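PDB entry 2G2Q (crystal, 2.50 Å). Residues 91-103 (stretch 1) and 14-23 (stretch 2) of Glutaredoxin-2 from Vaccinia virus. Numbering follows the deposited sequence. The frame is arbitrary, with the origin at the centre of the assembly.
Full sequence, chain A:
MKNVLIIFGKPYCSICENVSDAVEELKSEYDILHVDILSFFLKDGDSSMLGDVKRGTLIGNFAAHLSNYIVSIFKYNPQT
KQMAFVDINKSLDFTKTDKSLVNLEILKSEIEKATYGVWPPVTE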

# COMPACT_ATOMS: atom_id res chain seq x y z
N SER A 91 -2.85 -2.95 10.67
CA SER A 91 -1.93 -4.06 10.51
C SER A 91 -0.47 -3.60 10.37
O SER A 91 0.45 -4.42 10.33
CB SER A 91 -2.31 -4.90 9.28
OG SER A 91 -2.03 -4.19 8.09
N LEU A 92 -0.27 -2.28 10.30
CA LEU A 92 1.05 -1.71 10.09
C LEU A 92 1.63 -1.07 11.34
O LEU A 92 0.92 -0.42 12.09
CB LEU A 92 1.02 -0.68 8.96
CG LEU A 92 1.39 -1.11 7.54
CD1 LEU A 92 1.20 -2.60 7.30
CD2 LEU A 92 0.60 -0.29 6.53
N ASP A 93 2.93 -1.28 11.55
CA ASP A 93 3.68 -0.55 12.57
C ASP A 93 5.04 -0.12 12.02
O ASP A 93 6.01 -0.88 12.10
CB ASP A 93 3.84 -1.38 13.84
CG ASP A 93 4.61 -0.64 14.94
OD1 ASP A 93 5.12 0.48 14.68
OD2 ASP A 93 4.71 -1.17 16.07
N PHE A 94 5.11 1.09 11.47
CA PHE A 94 6.34 1.60 10.84
C PHE A 94 7.53 1.85 11.82
O PHE A 94 8.65 2.18 11.37
CB PHE A 94 6.06 2.87 10.06
CG PHE A 94 5.16 2.69 8.85
CD1 PHE A 94 5.09 1.46 8.17
CD2 PHE A 94 4.42 3.77 8.36
CE1 PHE A 94 4.28 1.32 7.05
CE2 PHE A 94 3.61 3.64 7.23
CZ PHE A 94 3.55 2.41 6.57
N THR A 95 7.28 1.71 13.12
CA THR A 95 8.36 1.79 14.12
C THR A 95 9.19 0.50 14.14
O THR A 95 10.16 0.41 14.88
CB THR A 95 7.85 2.08 15.57
OG1 THR A 95 7.10 0.96 16.07
CG2 THR A 95 6.99 3.35 15.62
N LYS A 96 8.81 -0.47 13.32
CA LYS A 96 9.47 -1.78 13.28
C LYS A 96 10.31 -1.97 12.02
O LYS A 96 9.97 -1.43 10.96
CB LYS A 96 8.43 -2.91 13.36
CG LYS A 96 7.47 -2.84 14.54
CD LYS A 96 8.10 -3.33 15.82
CE LYS A 96 7.17 -3.13 17.02
NZ LYS A 96 7.86 -3.45 18.31
N THR A 97 11.39 -2.75 12.14
CA THR A 97 12.22 -3.13 10.99
C THR A 97 12.48 -4.64 10.87
O THR A 97 13.56 -5.13 11.21
CB THR A 97 13.59 -2.39 10.99
OG1 THR A 97 14.08 -2.29 12.33
CG2 THR A 97 13.46 -1.01 10.36
N ASP A 98 11.44 -5.36 10.41
CA ASP A 98 11.55 -6.74 9.88
C ASP A 98 10.19 -7.24 9.41
O ASP A 98 9.47 -6.53 8.71
CB ASP A 98 12.29 -7.74 10.81
CG ASP A 98 11.81 -7.71 12.26
OD1 ASP A 98 12.03 -6.69 12.94
OD2 ASP A 98 11.24 -8.72 12.73
N LYS A 99 9.82 -8.47 9.78
CA LYS A 99 8.50 -9.00 9.44
C LYS A 99 7.43 -8.26 10.24
O LYS A 99 6.42 -7.82 9.67
CB LYS A 99 8.43 -10.52 9.71
CG LYS A 99 9.10 -11.42 8.65
CD LYS A 99 8.26 -11.49 7.37
CE LYS A 99 8.94 -12.34 6.29
NZ LYS A 99 8.81 -13.79 6.55
N SER A 100 7.70 -8.11 11.55
CA SER A 100 6.85 -7.38 12.51
C SER A 100 6.29 -6.02 12.06
O SER A 100 5.45 -5.43 12.73
CB SER A 100 7.64 -7.16 13.80
OG SER A 100 8.06 -8.40 14.33
N LEU A 101 6.82 -5.51 10.95
CA LEU A 101 6.27 -4.36 10.26
C LEU A 101 4.81 -4.65 9.84
O LEU A 101 3.95 -3.76 9.89
CB LEU A 101 7.13 -4.10 9.03
CG LEU A 101 7.04 -2.81 8.22
CD1 LEU A 101 5.78 -2.73 7.34
CD2 LEU A 101 7.17 -1.59 9.13
N VAL A 102 4.57 -5.89 9.41
CA VAL A 102 3.26 -6.34 8.99
C VAL A 102 2.77 -7.47 9.89
O VAL A 102 3.51 -8.40 10.22
CB VAL A 102 3.23 -6.84 7.51
CG1 VAL A 102 1.80 -6.84 6.99
CG2 VAL A 102 4.10 -5.99 6.60
N ASN A 103 1.52 -7.36 10.30
CA ASN A 103 0.85 -8.42 11.01
C ASN A 103 -0.16 -9.05 10.05
O ASN A 103 -1.17 -8.44 9.70
CB ASN A 103 0.16 -7.84 12.24
CG ASN A 103 -0.53 -8.88 13.06
OD1 ASN A 103 -1.19 -9.77 12.53
ND2 ASN A 103 -0.38 -8.79 14.37
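Stretch 2 (14-23) SICENVSDAV

Residues 14-23 form a helix, each amide from Asn 18 onward bonding the carbonyl four back, that packs on the irregular loop 91-103 without a hydrogen bond; 371 Å² is buried, both sides summed. The helix runs from Ile 15, by Phe 94, to Ala 22, by Val 102. The loop turns back on itself: Asn 103 N bonds Ser 91 O (3.1 Å) and Asp 93 N bonds Leu 101 O (3.2 Å), which brings Leu 92, Leu 101 and Val 102 to the same helix. The backbones come nearest at Val 102 CA and Val 19 CA, 6.4 Å. Val 102, chi1 t, points toward the helix and straddles one turn: CG2 lies 3.9 Å from Val 19 CG2 and 3.8 Å from Asn 18 O, while CG1 reaches Ala 22 CB at 3.8 Å. Val 19, also t, sets its CG2 among three loop side chains, with Leu 92 CD1 (both chi angles between wells) at 4.3 Å and Leu 101 CD1 (t, m) at 4.4 Å. Phe 94, in the type I turn 93-96, starts sideways, but chi1 m brings its ring nearer, CE1 3.9 Å from Ile 15 CG2, obliquely. Asp 93, chi1 t, holds the turn: OD1 accepts from Thr 95 N (2.9 Å) and Thr 95 OG1 (2.5 Å, very short).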

# COMPACT_ATOMS: atom_id res chain seq x y z
N SER A 14 12.10 -1.23 1.40
CA SER A 14 11.79 -2.21 2.42
C SER A 14 10.31 -2.32 2.79
O SER A 14 9.79 -3.42 2.95
CB SER A 14 12.62 -1.92 3.66
OG SER A 14 13.99 -2.00 3.32
N ILE A 15 9.64 -1.18 2.91
CA ILE A 15 8.28 -1.15 3.39
C ILE A 15 7.33 -1.83 2.41
O ILE A 15 6.67 -2.81 2.75
CB ILE A 15 7.83 0.30 3.80
CG1 ILE A 15 8.41 0.65 5.18
CG2 ILE A 15 6.31 0.43 3.87
CD1 ILE A 15 9.94 0.84 5.22
N CYS A 16 7.31 -1.36 1.17
CA CYS A 16 6.44 -1.98 0.18
C CYS A 16 6.81 -3.45 -0.07
O CYS A 16 5.93 -4.29 -0.22
CB CYS A 16 6.43 -1.16 -1.10
SG CYS A 16 5.30 -1.80 -2.32
N GLU A 17 8.11 -3.75 -0.06
CA GLU A 17 8.61 -5.12 -0.14
C GLU A 17 8.13 -6.04 0.98
O GLU A 17 7.70 -7.17 0.71
CB GLU A 17 10.13 -5.14 -0.21
CG GLU A 17 10.68 -4.87 -1.61
CD GLU A 17 12.15 -4.50 -1.62
OE1 GLU A 17 12.80 -4.53 -0.55
OE2 GLU A 17 12.65 -4.18 -2.71
N ASN A 18 8.20 -5.58 2.23
CA ASN A 18 7.67 -6.39 3.34
C ASN A 18 6.16 -6.59 3.29
O ASN A 18 5.66 -7.65 3.61
CB ASN A 18 8.12 -5.84 4.70
CG ASN A 18 9.59 -6.05 4.94
OD1 ASN A 18 10.32 -5.12 5.30
ND2 ASN A 18 10.06 -7.27 4.71
N VAL A 19 5.45 -5.57 2.84
CA VAL A 19 4.02 -5.70 2.65
C VAL A 19 3.69 -6.71 1.53
O VAL A 19 2.92 -7.63 1.76
CB VAL A 19 3.36 -4.35 2.43
CG1 VAL A 19 1.89 -4.52 2.04
CG2 VAL A 19 3.48 -3.51 3.71
N SER A 20 4.31 -6.56 0.35
CA SER A 20 4.15 -7.56 -0.72
C SER A 20 4.46 -8.97 -0.26
O SER A 20 3.74 -9.91 -0.62
CB SER A 20 5.03 -7.23 -1.92
OG SER A 20 4.62 -6.00 -2.49
N ASP A 21 5.54 -9.12 0.50
CA ASP A 21 5.92 -10.41 1.05
C ASP A 21 4.81 -11.06 1.85
O ASP A 21 4.49 -12.22 1.64
CB ASP A 21 7.18 -10.29 1.90
CG ASP A 21 8.43 -10.40 1.07
OD1 ASP A 21 8.41 -9.97 -0.10
OD2 ASP A 21 9.44 -10.92 1.60
N ALA A 22 4.23 -10.28 2.77
CA ALA A 22 3.13 -10.73 3.60
C ALA A 22 1.94 -11.09 2.73
O ALA A 22 1.29 -12.12 2.92
CB ALA A 22 2.74 -9.64 4.59
N VAL A 23 1.67 -10.24 1.74
CA VAL A 23 0.53 -10.45 0.86
C VAL A 23 0.72 -11.70 -0.03
O VAL A 23 -0.27 -12.31 -0.45
CB VAL A 23 0.21 -9.18 0.05
CG1 VAL A 23 -0.97 -9.41 -0.86
CG2 VAL A 23 -0.09 -8.02 0.99